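Local coordinates for uncharacterized protein ScGH5_18 (Streptomyces cattleya, PDB 7LR7), which is a family 5 (subfamily 18) glycoside hydrolase that binds N-acetylglucosamine and probably takes part in the breakdown of N-glycans, at residues 116-121 with 164-169; 153-158 with 195-200; 200-205 with 247-252; 221-226 with 264-269. All coordinates share one frame; numbering follows the deposited sequence.

Interaction 1 of 4, residues 116-121 with 164-169; sequences RNLFTD and DPDRVT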
# COMPACT_ATOMS: atom_id res chain seq x y z
N ARG A 116 -0.15 -12.33 -4.31
CA ARG A 116 -1.13 -13.24 -4.89
C ARG A 116 -1.72 -12.57 -6.12
O ARG A 116 -2.23 -11.45 -6.02
CB ARG A 116 -2.24 -13.59 -3.88
CG ARG A 116 -1.78 -14.54 -2.75
CD ARG A 116 -2.86 -14.73 -1.68
NE ARG A 116 -3.03 -13.55 -0.84
CZ ARG A 116 -3.83 -13.50 0.23
NH1 ARG A 116 -4.52 -14.59 0.58
NH2 ARG A 116 -3.93 -12.39 0.96
N ASN A 117 -1.64 -13.26 -7.26
CA ASN A 117 -1.96 -12.67 -8.56
C ASN A 117 -3.35 -12.06 -8.55
O ASN A 117 -4.34 -12.71 -8.20
CB ASN A 117 -1.87 -13.73 -9.66
CG ASN A 117 -2.06 -13.15 -11.07
OD1 ASN A 117 -3.14 -12.64 -11.44
ND2 ASN A 117 -1.02 -13.27 -11.89
N LEU A 118 -3.40 -10.80 -8.97
CA LEU A 118 -4.60 -9.98 -8.90
C LEU A 118 -5.74 -10.57 -9.71
O LEU A 118 -6.91 -10.36 -9.38
CB LEU A 118 -4.27 -8.58 -9.41
CG LEU A 118 -4.70 -7.31 -8.69
CD1 LEU A 118 -4.49 -7.39 -7.20
CD2 LEU A 118 -3.90 -6.17 -9.31
N PHE A 119 -5.42 -11.29 -10.78
CA PHE A 119 -6.44 -11.77 -11.69
C PHE A 119 -6.76 -13.24 -11.53
O PHE A 119 -7.80 -13.69 -12.01
CB PHE A 119 -6.01 -11.51 -13.14
CG PHE A 119 -5.61 -10.09 -13.41
CD1 PHE A 119 -6.56 -9.09 -13.48
CD2 PHE A 119 -4.26 -9.76 -13.57
CE1 PHE A 119 -6.19 -7.76 -13.72
CE2 PHE A 119 -3.89 -8.44 -13.82
CZ PHE A 119 -4.86 -7.44 -13.91
N THR A 120 -5.90 -14.02 -10.86
CA THR A 120 -6.08 -15.46 -10.83
C THR A 120 -6.11 -16.08 -9.44
O THR A 120 -6.56 -17.23 -9.33
CB THR A 120 -4.98 -16.17 -11.63
OG1 THR A 120 -3.71 -15.97 -11.00
CG2 THR A 120 -4.91 -15.64 -13.06
N ASP A 121 -5.65 -15.39 -8.40
CA ASP A 121 -5.62 -16.04 -7.10
C ASP A 121 -7.03 -16.14 -6.53
O ASP A 121 -7.73 -15.12 -6.45
CB ASP A 121 -4.72 -15.31 -6.11
CG ASP A 121 -4.72 -15.99 -4.76
OD1 ASP A 121 -3.92 -16.93 -4.60
OD2 ASP A 121 -5.53 -15.64 -3.88
N ASP A 164 6.34 -4.77 -12.55
CA ASP A 164 6.14 -5.97 -11.73
C ASP A 164 4.76 -6.56 -12.01
O ASP A 164 3.91 -6.61 -11.11
CB ASP A 164 6.28 -5.61 -10.25
CG ASP A 164 6.28 -6.83 -9.34
OD1 ASP A 164 6.44 -7.97 -9.83
OD2 ASP A 164 6.09 -6.64 -8.12
N PRO A 165 4.49 -7.00 -13.24
CA PRO A 165 3.11 -7.29 -13.62
C PRO A 165 2.59 -8.57 -12.97
O PRO A 165 3.34 -9.44 -12.54
CB PRO A 165 3.20 -7.44 -15.15
CG PRO A 165 4.60 -7.91 -15.40
CD PRO A 165 5.45 -7.27 -14.33
N ASP A 166 1.26 -8.63 -12.87
CA ASP A 166 0.52 -9.85 -12.56
C ASP A 166 0.07 -10.42 -13.90
O ASP A 166 -0.96 -10.02 -14.45
CB ASP A 166 -0.66 -9.56 -11.63
CG ASP A 166 -0.26 -9.58 -10.15
OD1 ASP A 166 0.85 -10.03 -9.87
OD2 ASP A 166 -1.04 -9.17 -9.27
N ARG A 167 0.86 -11.35 -14.44
CA ARG A 167 0.64 -11.82 -15.80
C ARG A 167 -0.54 -12.78 -15.87
O ARG A 167 -0.84 -13.52 -14.92
CB ARG A 167 1.91 -12.48 -16.35
CG ARG A 167 3.11 -11.53 -16.34
CD ARG A 167 4.17 -11.92 -17.36
NE ARG A 167 5.32 -11.02 -17.28
CZ ARG A 167 6.28 -11.11 -16.36
NH1 ARG A 167 6.24 -12.07 -15.45
NH2 ARG A 167 7.29 -10.25 -16.36
N VAL A 168 -1.25 -12.73 -17.00
CA VAL A 168 -2.45 -13.53 -17.25
C VAL A 168 -2.58 -13.76 -18.74
O VAL A 168 -2.15 -12.93 -19.55
CB VAL A 168 -3.73 -12.84 -16.72
CG1 VAL A 168 -3.86 -13.08 -15.28
CG2 VAL A 168 -3.71 -11.32 -17.06
N THR A 169 -3.17 -14.90 -19.10
CA THR A 169 -3.60 -15.15 -20.47
C THR A 169 -4.88 -14.38 -20.77
O THR A 169 -5.63 -14.01 -19.86
CB THR A 169 -3.86 -16.64 -20.68
OG1 THR A 169 -5.06 -17.01 -20.00
CG2 THR A 169 -2.70 -17.49 -20.19
O HOH W 1 -0.42 -9.34 -6.90

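Interaction 2 of 4, residues 153-158 with 195-200; sequences EINQFS and HAEYDA. With NAG (2-acetamido-2-deoxy-beta-D-glucopyranose), chain B.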
# COMPACT_ATOMS: atom_id res chain seq x y z
N GLU A 153 -8.47 1.19 -15.51
CA GLU A 153 -7.32 0.75 -16.32
C GLU A 153 -6.56 -0.36 -15.62
O GLU A 153 -5.32 -0.36 -15.56
CB GLU A 153 -6.40 1.94 -16.65
CG GLU A 153 -7.16 3.18 -17.12
CD GLU A 153 -6.27 4.37 -17.48
OE1 GLU A 153 -5.08 4.36 -17.11
OE2 GLU A 153 -6.78 5.32 -18.14
N ILE A 154 -7.30 -1.32 -15.06
CA ILE A 154 -6.69 -2.38 -14.28
C ILE A 154 -5.80 -3.25 -15.17
O ILE A 154 -4.92 -3.94 -14.66
CB ILE A 154 -7.80 -3.21 -13.58
CG1 ILE A 154 -7.20 -4.21 -12.58
CG2 ILE A 154 -8.67 -3.92 -14.64
CD1 ILE A 154 -6.98 -3.66 -11.18
N ASN A 155 -5.99 -3.20 -16.49
CA ASN A 155 -5.13 -3.95 -17.39
C ASN A 155 -3.67 -3.52 -17.31
O ASN A 155 -2.78 -4.29 -17.70
CB ASN A 155 -5.64 -3.84 -18.83
CG ASN A 155 -5.56 -2.42 -19.38
OD1 ASN A 155 -5.86 -1.45 -18.68
ND2 ASN A 155 -5.19 -2.31 -20.67
N GLN A 156 -3.39 -2.31 -16.81
CA GLN A 156 -1.99 -1.88 -16.68
C GLN A 156 -1.20 -2.80 -15.74
O GLN A 156 0.03 -2.81 -15.80
CB GLN A 156 -1.92 -0.43 -16.18
CG GLN A 156 -2.23 -0.24 -14.70
CD GLN A 156 -0.97 -0.07 -13.83
OE1 GLN A 156 -0.01 0.60 -14.22
NE2 GLN A 156 -1.00 -0.65 -12.64
N PHE A 157 -1.87 -3.57 -14.88
CA PHE A 157 -1.16 -4.51 -14.02
C PHE A 157 -0.78 -5.81 -14.73
O PHE A 157 -0.02 -6.60 -14.15
CB PHE A 157 -2.01 -4.86 -12.80
CG PHE A 157 -2.13 -3.76 -11.80
CD1 PHE A 157 -1.08 -3.48 -10.93
CD2 PHE A 157 -3.30 -3.01 -11.72
CE1 PHE A 157 -1.19 -2.46 -9.99
CE2 PHE A 157 -3.42 -1.99 -10.77
CZ PHE A 157 -2.36 -1.70 -9.92
N SER A 158 -1.28 -6.04 -15.95
CA SER A 158 -1.27 -7.38 -16.53
C SER A 158 -0.04 -7.69 -17.38
O SER A 158 0.15 -8.84 -17.77
CB SER A 158 -2.53 -7.60 -17.39
OG SER A 158 -2.56 -6.71 -18.52
N HIS A 195 -16.28 -2.41 -17.49
CA HIS A 195 -14.86 -2.31 -17.17
C HIS A 195 -14.20 -1.36 -18.16
O HIS A 195 -14.71 -1.12 -19.26
CB HIS A 195 -14.16 -3.67 -17.21
CG HIS A 195 -14.06 -4.24 -18.58
ND1 HIS A 195 -12.92 -4.13 -19.36
CD2 HIS A 195 -14.96 -4.92 -19.33
CE1 HIS A 195 -13.12 -4.73 -20.52
NE2 HIS A 195 -14.36 -5.22 -20.53
N ALA A 196 -13.04 -0.82 -17.77
CA ALA A 196 -12.38 0.22 -18.57
C ALA A 196 -10.88 -0.05 -18.61
O ALA A 196 -10.20 0.05 -17.58
CB ALA A 196 -12.65 1.60 -17.98
N GLU A 197 -10.36 -0.33 -19.80
CA GLU A 197 -8.95 -0.65 -19.98
C GLU A 197 -8.24 0.48 -20.72
O GLU A 197 -8.82 1.11 -21.59
CB GLU A 197 -8.80 -1.99 -20.73
CG GLU A 197 -9.72 -3.13 -20.15
CD GLU A 197 -9.64 -3.24 -18.62
OE1 GLU A 197 -10.65 -3.60 -17.97
OE2 GLU A 197 -8.55 -2.98 -18.07
N TYR A 198 -6.98 0.75 -20.36
CA TYR A 198 -6.27 1.79 -21.09
C TYR A 198 -5.85 1.25 -22.46
O TYR A 198 -6.00 0.06 -22.76
CB TYR A 198 -5.09 2.32 -20.27
CG TYR A 198 -3.74 1.65 -20.48
CD1 TYR A 198 -2.76 2.26 -21.23
CD2 TYR A 198 -3.45 0.43 -19.88
CE1 TYR A 198 -1.51 1.68 -21.41
CE2 TYR A 198 -2.18 -0.17 -20.05
CZ TYR A 198 -1.22 0.47 -20.82
OH TYR A 198 0.02 -0.08 -21.03
N ASP A 199 -5.32 2.15 -23.31
CA ASP A 199 -5.29 1.89 -24.76
C ASP A 199 -4.32 0.79 -25.18
O ASP A 199 -4.34 0.40 -26.36
CB ASP A 199 -4.99 3.17 -25.54
CG ASP A 199 -3.61 3.78 -25.24
OD1 ASP A 199 -2.69 3.09 -24.76
OD2 ASP A 199 -3.47 4.99 -25.54
N ALA A 200 -3.49 0.26 -24.27
CA ALA A 200 -2.74 -0.95 -24.61
C ALA A 200 -3.67 -2.07 -25.07
O ALA A 200 -3.25 -2.95 -25.83
CB ALA A 200 -1.92 -1.42 -23.43
C1 NAG B . -0.65 5.32 -19.10
C2 NAG B . -0.25 5.70 -17.67
C3 NAG B . -1.47 5.73 -16.74
C4 NAG B . -2.63 6.50 -17.37
C5 NAG B . -2.88 5.99 -18.78
C6 NAG B . -3.97 6.72 -19.51
C7 NAG B . 1.82 5.12 -16.48
C8 NAG B . 2.75 4.02 -16.10
N2 NAG B . 0.74 4.76 -17.17
O1 NAG B . 0.45 5.46 -19.94
O3 NAG B . -1.10 6.35 -15.51
O4 NAG B . -3.82 6.33 -16.59
O5 NAG B . -1.69 6.15 -19.54
O6 NAG B . -4.17 6.17 -20.80
O7 NAG B . 2.05 6.29 -16.20

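Interaction 3 of 4, residues 200-205 with 247-252; sequences AAWYLD and AYLVEL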
# COMPACT_ATOMS: atom_id res chain seq x y z
N ALA A 200 -3.49 0.26 -24.27
CA ALA A 200 -2.74 -0.95 -24.61
C ALA A 200 -3.67 -2.07 -25.07
O ALA A 200 -3.25 -2.95 -25.83
CB ALA A 200 -1.92 -1.42 -23.43
N ALA A 201 -4.93 -2.05 -24.62
CA ALA A 201 -5.84 -3.10 -25.02
C ALA A 201 -6.07 -3.10 -26.54
O ALA A 201 -6.35 -4.15 -27.12
CB ALA A 201 -7.16 -2.96 -24.26
N TRP A 202 -5.92 -1.94 -27.19
CA TRP A 202 -6.09 -1.82 -28.63
C TRP A 202 -4.78 -1.68 -29.39
O TRP A 202 -4.77 -1.90 -30.61
CB TRP A 202 -6.98 -0.61 -28.96
CG TRP A 202 -8.44 -0.78 -28.56
CD1 TRP A 202 -9.45 -1.28 -29.34
CD2 TRP A 202 -9.03 -0.44 -27.30
NE1 TRP A 202 -10.63 -1.29 -28.63
CE2 TRP A 202 -10.40 -0.77 -27.38
CE3 TRP A 202 -8.53 0.09 -26.11
CZ2 TRP A 202 -11.28 -0.57 -26.31
CZ3 TRP A 202 -9.41 0.28 -25.04
CH2 TRP A 202 -10.76 -0.05 -25.15
N TYR A 203 -3.69 -1.32 -28.71
CA TYR A 203 -2.47 -0.86 -29.36
C TYR A 203 -1.26 -1.76 -29.18
O TYR A 203 -0.32 -1.66 -29.98
CB TYR A 203 -2.09 0.54 -28.83
CG TYR A 203 -2.98 1.66 -29.29
CD1 TYR A 203 -4.03 1.45 -30.19
CD2 TYR A 203 -2.76 2.96 -28.83
CE1 TYR A 203 -4.84 2.51 -30.61
CE2 TYR A 203 -3.57 4.01 -29.23
CZ TYR A 203 -4.60 3.79 -30.13
OH TYR A 203 -5.38 4.85 -30.54
N LEU A 204 -1.22 -2.59 -28.15
CA LEU A 204 -0.01 -3.32 -27.76
C LEU A 204 -0.18 -4.79 -28.12
O LEU A 204 -1.11 -5.45 -27.63
CB LEU A 204 0.25 -3.18 -26.26
CG LEU A 204 1.52 -2.53 -25.73
CD1 LEU A 204 1.56 -2.67 -24.21
CD2 LEU A 204 2.74 -3.15 -26.36
N ASP A 205 0.71 -5.31 -28.97
CA ASP A 205 0.63 -6.70 -29.38
C ASP A 205 0.82 -7.61 -28.17
O ASP A 205 1.70 -7.38 -27.34
CB ASP A 205 1.69 -7.00 -30.44
CG ASP A 205 1.50 -6.17 -31.70
OD1 ASP A 205 0.34 -5.81 -32.02
OD2 ASP A 205 2.51 -5.87 -32.38
N ALA A 247 -12.27 10.31 -31.34
CA ALA A 247 -13.19 9.75 -32.32
C ALA A 247 -12.66 8.44 -32.88
O ALA A 247 -13.42 7.48 -33.08
CB ALA A 247 -13.43 10.76 -33.45
N TYR A 248 -11.34 8.35 -33.10
CA TYR A 248 -10.77 7.14 -33.68
C TYR A 248 -10.93 5.96 -32.74
O TYR A 248 -11.37 4.87 -33.15
CB TYR A 248 -9.30 7.36 -34.03
CG TYR A 248 -8.53 6.09 -34.31
CD1 TYR A 248 -8.78 5.33 -35.46
CD2 TYR A 248 -7.56 5.65 -33.42
CE1 TYR A 248 -8.05 4.17 -35.71
CE2 TYR A 248 -6.84 4.50 -33.66
CZ TYR A 248 -7.09 3.76 -34.80
OH TYR A 248 -6.36 2.64 -35.02
N LEU A 249 -10.59 6.15 -31.46
CA LEU A 249 -10.78 5.11 -30.46
C LEU A 249 -12.23 4.65 -30.39
O LEU A 249 -12.50 3.45 -30.24
CB LEU A 249 -10.33 5.59 -29.09
CG LEU A 249 -8.89 5.27 -28.72
CD1 LEU A 249 -8.58 5.83 -27.34
CD2 LEU A 249 -8.67 3.76 -28.79
N VAL A 250 -13.17 5.59 -30.50
CA VAL A 250 -14.59 5.24 -30.50
C VAL A 250 -14.90 4.31 -31.67
O VAL A 250 -15.45 3.21 -31.48
CB VAL A 250 -15.45 6.52 -30.55
CG1 VAL A 250 -16.84 6.20 -31.04
CG2 VAL A 250 -15.51 7.12 -29.18
N GLU A 251 -14.55 4.72 -32.89
CA GLU A 251 -14.91 3.94 -34.07
C GLU A 251 -14.12 2.64 -34.16
O GLU A 251 -14.66 1.64 -34.65
CB GLU A 251 -14.69 4.76 -35.34
CG GLU A 251 -15.62 5.96 -35.43
CD GLU A 251 -17.08 5.55 -35.34
OE1 GLU A 251 -17.51 4.72 -36.16
OE2 GLU A 251 -17.80 6.06 -34.45
N LEU A 252 -12.85 2.66 -33.73
CA LEU A 252 -12.07 1.43 -33.67
C LEU A 252 -12.73 0.41 -32.75
O LEU A 252 -12.90 -0.75 -33.12
CB LEU A 252 -10.64 1.71 -33.20
CG LEU A 252 -9.72 0.49 -33.08
CD1 LEU A 252 -9.53 -0.15 -34.44
CD2 LEU A 252 -8.37 0.90 -32.51

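Interaction 4 of 4, residues 221-226 with 264-269; sequences TAVHSW and VWLQEV. With NAG (2-acetamido-2-deoxy-beta-D-glucopyranose), chain B.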
# COMPACT_ATOMS: atom_id res chain seq x y z
N THR A 221 -18.75 -0.25 -24.03
CA THR A 221 -17.31 -0.18 -24.21
C THR A 221 -16.82 1.14 -23.65
O THR A 221 -17.35 2.20 -23.98
CB THR A 221 -16.94 -0.28 -25.68
OG1 THR A 221 -17.64 -1.39 -26.27
CG2 THR A 221 -15.42 -0.48 -25.81
N ALA A 222 -15.79 1.08 -22.80
CA ALA A 222 -15.17 2.27 -22.24
C ALA A 222 -13.81 2.49 -22.89
O ALA A 222 -13.01 1.56 -22.99
CB ALA A 222 -15.00 2.14 -20.72
N VAL A 223 -13.54 3.73 -23.31
CA VAL A 223 -12.26 4.09 -23.90
C VAL A 223 -11.70 5.31 -23.18
O VAL A 223 -12.45 6.20 -22.78
CB VAL A 223 -12.37 4.34 -25.43
CG1 VAL A 223 -12.85 3.07 -26.14
CG2 VAL A 223 -13.29 5.49 -25.71
N HIS A 224 -10.37 5.34 -23.01
CA HIS A 224 -9.65 6.46 -22.40
C HIS A 224 -8.70 7.03 -23.45
O HIS A 224 -7.76 6.35 -23.87
CB HIS A 224 -8.88 6.02 -21.16
CG HIS A 224 -9.74 5.55 -20.02
ND1 HIS A 224 -9.21 5.18 -18.80
CD2 HIS A 224 -11.08 5.39 -19.91
CE1 HIS A 224 -10.19 4.81 -17.99
NE2 HIS A 224 -11.34 4.93 -18.63
N SER A 225 -8.94 8.27 -23.88
CA SER A 225 -8.22 8.85 -25.01
C SER A 225 -7.17 9.84 -24.52
O SER A 225 -7.52 10.90 -23.99
CB SER A 225 -9.20 9.54 -25.96
OG SER A 225 -8.51 10.02 -27.08
N TRP A 226 -5.89 9.51 -24.73
CA TRP A 226 -4.77 10.29 -24.20
C TRP A 226 -3.72 10.52 -25.29
O TRP A 226 -2.97 9.61 -25.63
CB TRP A 226 -4.16 9.57 -22.99
CG TRP A 226 -5.05 9.71 -21.83
CD1 TRP A 226 -5.84 8.74 -21.27
CD2 TRP A 226 -5.33 10.91 -21.11
NE1 TRP A 226 -6.54 9.25 -20.20
CE2 TRP A 226 -6.26 10.59 -20.09
CE3 TRP A 226 -4.87 12.23 -21.21
CZ2 TRP A 226 -6.73 11.54 -19.19
CZ3 TRP A 226 -5.36 13.17 -20.33
CH2 TRP A 226 -6.28 12.82 -19.33
N VAL A 264 -20.53 3.41 -26.97
CA VAL A 264 -19.15 3.57 -26.54
C VAL A 264 -19.09 4.77 -25.61
O VAL A 264 -19.62 5.83 -25.93
CB VAL A 264 -18.19 3.74 -27.73
CG1 VAL A 264 -16.75 3.81 -27.23
CG2 VAL A 264 -18.37 2.59 -28.74
N TRP A 265 -18.44 4.59 -24.47
CA TRP A 265 -18.29 5.66 -23.49
C TRP A 265 -16.86 6.21 -23.57
O TRP A 265 -15.90 5.48 -23.33
CB TRP A 265 -18.60 5.13 -22.08
CG TRP A 265 -18.62 6.19 -20.99
CD1 TRP A 265 -18.34 7.54 -21.12
CD2 TRP A 265 -18.90 5.98 -19.60
NE1 TRP A 265 -18.45 8.17 -19.90
CE2 TRP A 265 -18.79 7.23 -18.95
CE3 TRP A 265 -19.24 4.85 -18.83
CZ2 TRP A 265 -19.01 7.39 -17.58
CZ3 TRP A 265 -19.46 5.01 -17.47
CH2 TRP A 265 -19.34 6.26 -16.86
N LEU A 266 -16.73 7.48 -23.94
CA LEU A 266 -15.43 8.17 -23.85
C LEU A 266 -15.25 8.57 -22.38
O LEU A 266 -15.51 9.70 -21.96
CB LEU A 266 -15.37 9.38 -24.79
CG LEU A 266 -14.03 10.13 -24.77
CD1 LEU A 266 -12.88 9.19 -25.05
CD2 LEU A 266 -14.01 11.34 -25.76
N GLN A 267 -14.83 7.59 -21.59
CA GLN A 267 -14.82 7.76 -20.14
C GLN A 267 -13.68 8.66 -19.66
O GLN A 267 -13.80 9.27 -18.60
CB GLN A 267 -14.72 6.40 -19.45
CG GLN A 267 -15.24 6.37 -18.02
CD GLN A 267 -15.06 5.00 -17.41
OE1 GLN A 267 -14.00 4.40 -17.56
NE2 GLN A 267 -16.10 4.49 -16.75
N GLU A 268 -12.58 8.74 -20.40
CA GLU A 268 -11.51 9.68 -20.08
C GLU A 268 -11.08 10.38 -21.34
O GLU A 268 -10.84 9.74 -22.36
CB GLU A 268 -10.30 8.98 -19.45
CG GLU A 268 -10.52 8.52 -18.04
CD GLU A 268 -9.27 7.97 -17.42
OE1 GLU A 268 -8.17 8.15 -18.02
OE2 GLU A 268 -9.38 7.36 -16.34
N VAL A 269 -10.98 11.70 -21.26
CA VAL A 269 -10.34 12.50 -22.30
C VAL A 269 -9.86 13.77 -21.63
O VAL A 269 -10.58 14.36 -20.81
CB VAL A 269 -11.30 12.77 -23.48
CG1 VAL A 269 -12.60 13.40 -22.98
CG2 VAL A 269 -10.64 13.64 -24.53
C1 NAG B . -0.65 5.32 -19.10
C2 NAG B . -0.25 5.70 -17.67
C3 NAG B . -1.47 5.73 -16.74
C4 NAG B . -2.63 6.50 -17.37
C5 NAG B . -2.88 5.99 -18.78
C6 NAG B . -3.97 6.72 -19.51
C7 NAG B . 1.82 5.12 -16.48
C8 NAG B . 2.75 4.02 -16.10
N2 NAG B . 0.74 4.76 -17.17
O1 NAG B . 0.45 5.46 -19.94
O3 NAG B . -1.10 6.35 -15.51
O4 NAG B . -3.82 6.33 -16.59
O5 NAG B . -1.69 6.15 -19.54
O6 NAG B . -4.17 6.17 -20.80
O7 NAG B . 2.05 6.29 -16.20

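Interaction 1 of 4, residues 116-121 with 164-169
The amide of Asn117 is stacked on the carboxylate of Asp166, their planes 23° apart, while the ring of Phe119 turns an edge to the same aspartate and receives Asp166 O in its plane, 3.4 Å from CE2. One face of that ring lies against Leu118 CB. With CG anti to the backbone nitrogen (chi1 -174°), Asn117 sends ND2 across the gap to Arg167 O (3.0 Å), the acceptor lying somewhat out of the amide plane. Its other end turns back: OD1 takes Phe119 N at 2.7 Å in an Asx turn, so one side chain both shapes its own loop and joins it to the neighbour. These loops precede helices 122-139 and 170-187 of the (β/α)8 barrel, and Asp121 and Thr169 occupy the two N-cap positions. With an alanine at Asn117, Phe119 N and Arg167 O would probably lose these partners and the turn would be less firmly set. Asp166 OD2 accepts Leu118 N (2.9 Å) from above the carboxylate plane, and a water lies between this oxygen and Arg116 O; OD1 forms a salt bridge with Arg115. Further along, Val168 CG1 rests against both Phe119 CB (3.4 Å) and Thr120 CG2 (3.5 Å). Arg116 points off to Trp109 O and, by a salt bridge, to Asp315 of the second subunit.

Interaction 2 of 4, residues 153-158 with 195-200
The CA atoms of Glu153 and Glu197 lie 4.2 Å apart, and beside them Glu153, in a left-handed conformation, donates its N to Ala196 O (2.9 Å) before the chain enters a 3-10 turn. Asn155 carries most of the polar contact. Its CG sits between the backbone nitrogen and the carbonyl carbon (chi1 65°), which lays the amide across Tyr198: OD1 accepts Tyr198 N at 3.0 Å and ND2 donates to Tyr198 O at 3.3 Å, from above that carbonyl's plane. OD1 also lies at the edge of the Tyr198 ring, and His207 is a further partner of ND2. A leucine in place of Asn155 would probably leave the N and O of Tyr198 without these mates and its ring freer to shift. Segment 153-158 follows the fourth strand of the (β/α)8 barrel and 195-200 runs off the end of the fifth, at the end that holds the N-acetylglucosamine pocket, to which Glu153, Gln156 and Tyr198 belong. Glu197, bent at chi2 (-47°), divides its carboxylate: OE2 takes Asn155 N (3.0 Å) nearly head-on, and OE1 receives His195 ND1 (2.7 Å) on its anti lone pair. Glu153 instead runs extended across Tyr198 CB, which touches its CD at 3.7 Å. From there OE1 meets O4 of the sugar, though their 2.4 Å separation is unusually short and its exact value doubtful, while OE2 is hydrogen-bonded to His224 ND1. Gln156 CB lies near Tyr198 CE2, its OE1 bonded to Trp113 of the second subunit.

Interaction 3 of 4, residues 200-205 with 247-252
In the outer layer of the (β/α)8 barrel, the short helix 200-203, which follows the fifth strand, packs on helix 240-254, which leads from the sixth strand to the seventh. Trp202 and Tyr203 face Tyr248, Leu249 and Leu252, residues that share one side of the longer helix, and the contact between them is apolar. Leu252 touches both aromatic side chains with CD2, which lies 4.0 Å from Trp202 CD1 and, near the plane of the other ring, 4.3 Å from Tyr203 CE1. The Trp202 and Leu252 side chains run past each other in opposite directions. Leu252 CG is anti to its own backbone nitrogen (chi1 179°), a setting that extends the branch outward from the helix. Tyr203 brings its phenolic end to the second helix: OH lies in the plane of the Tyr248 ring, at its edge, 3.5 Å from CE2, and Leu249 CD2 comes obliquely to within 3.9 Å of the same oxygen. This is packing against carbon. The hydroxyl of Tyr248 itself is bonded to Cys376 O, and its ring meets Phe383 and Phe386 of helix 381-392 edge-to-face, so the contact continues into the C-terminal part of the chain. On the inner side, Trp202 rests on Val223 and Leu249 on Ser225, both of strand 221-225. Large side chains filling the space between neighbouring helices and the strands beneath them are typical of the outer shell of this barrel.

Interaction 4 of 4, residues 221-226 with 264-269
Two side-chain hydrogen bonds lead the contact. His224 NE2 donates to Gln267 OE1 (2.9 Å, 178° at the hydrogen), each partner in the other's plane and the oxygen using a lone pair; Gln267 runs extended beside the histidine (chi2 -178°) to reach it. Trp226 NE1 donates to Glu268 OE1 (2.9 Å), which sits at the edge of the indole, in its plane. Glu268 also lies over one face of His224, carboxylate and ring stacked 17° apart, with CG 3.5 Å from the ring centroid in a CH-pi contact. Arg54 forms a salt bridge with OE2, and His224 ND1 is bonded to Glu153. The backbones pair in parallel through Trp265 N to Thr221 O (2.7 Å), Val223 N to Trp265 O (2.9 Å) and Ser225 N to Glu268 O (2.8 Å). Between the last two, a beta bulge shifts the register by one, and Val223 O receives weak bonds from Gln267 N and Glu268 N. On the sheet face away from His224, Val223 packs CG2 on Leu266 CD1 (3.8 Å) and CG1 on Val264. Trp226 CD1 approaches O6 of the bound sugar at 3.1 Å. Such adjacent parallel strands, here the sixth and seventh, opening at their C-terminal ends onto a sugar pocket, typify the (β/α)8 barrel of family 5.

The four contacts run from rim to core. Interaction 1 is partly buried, joining two loops at the protein's edge through polar side chains and a water. Interaction 2 touches it through the bond of Asp166 N to Phe157 O and carries the chain inward to the sugar pocket. Interactions 2 and 4 belong to the same barrel sheet and both meet the sugar; Glu153 of one bonds His224 of the other. Interaction 3 shares Ala200 with interaction 2 but is aromatic and aliphatic, packing in the helical layer outside the strands that interaction 4 pairs. Polar bonds dominate at the pocket and in the loops of interaction 1; interaction 4 has both chemistries, on opposite faces of its strands.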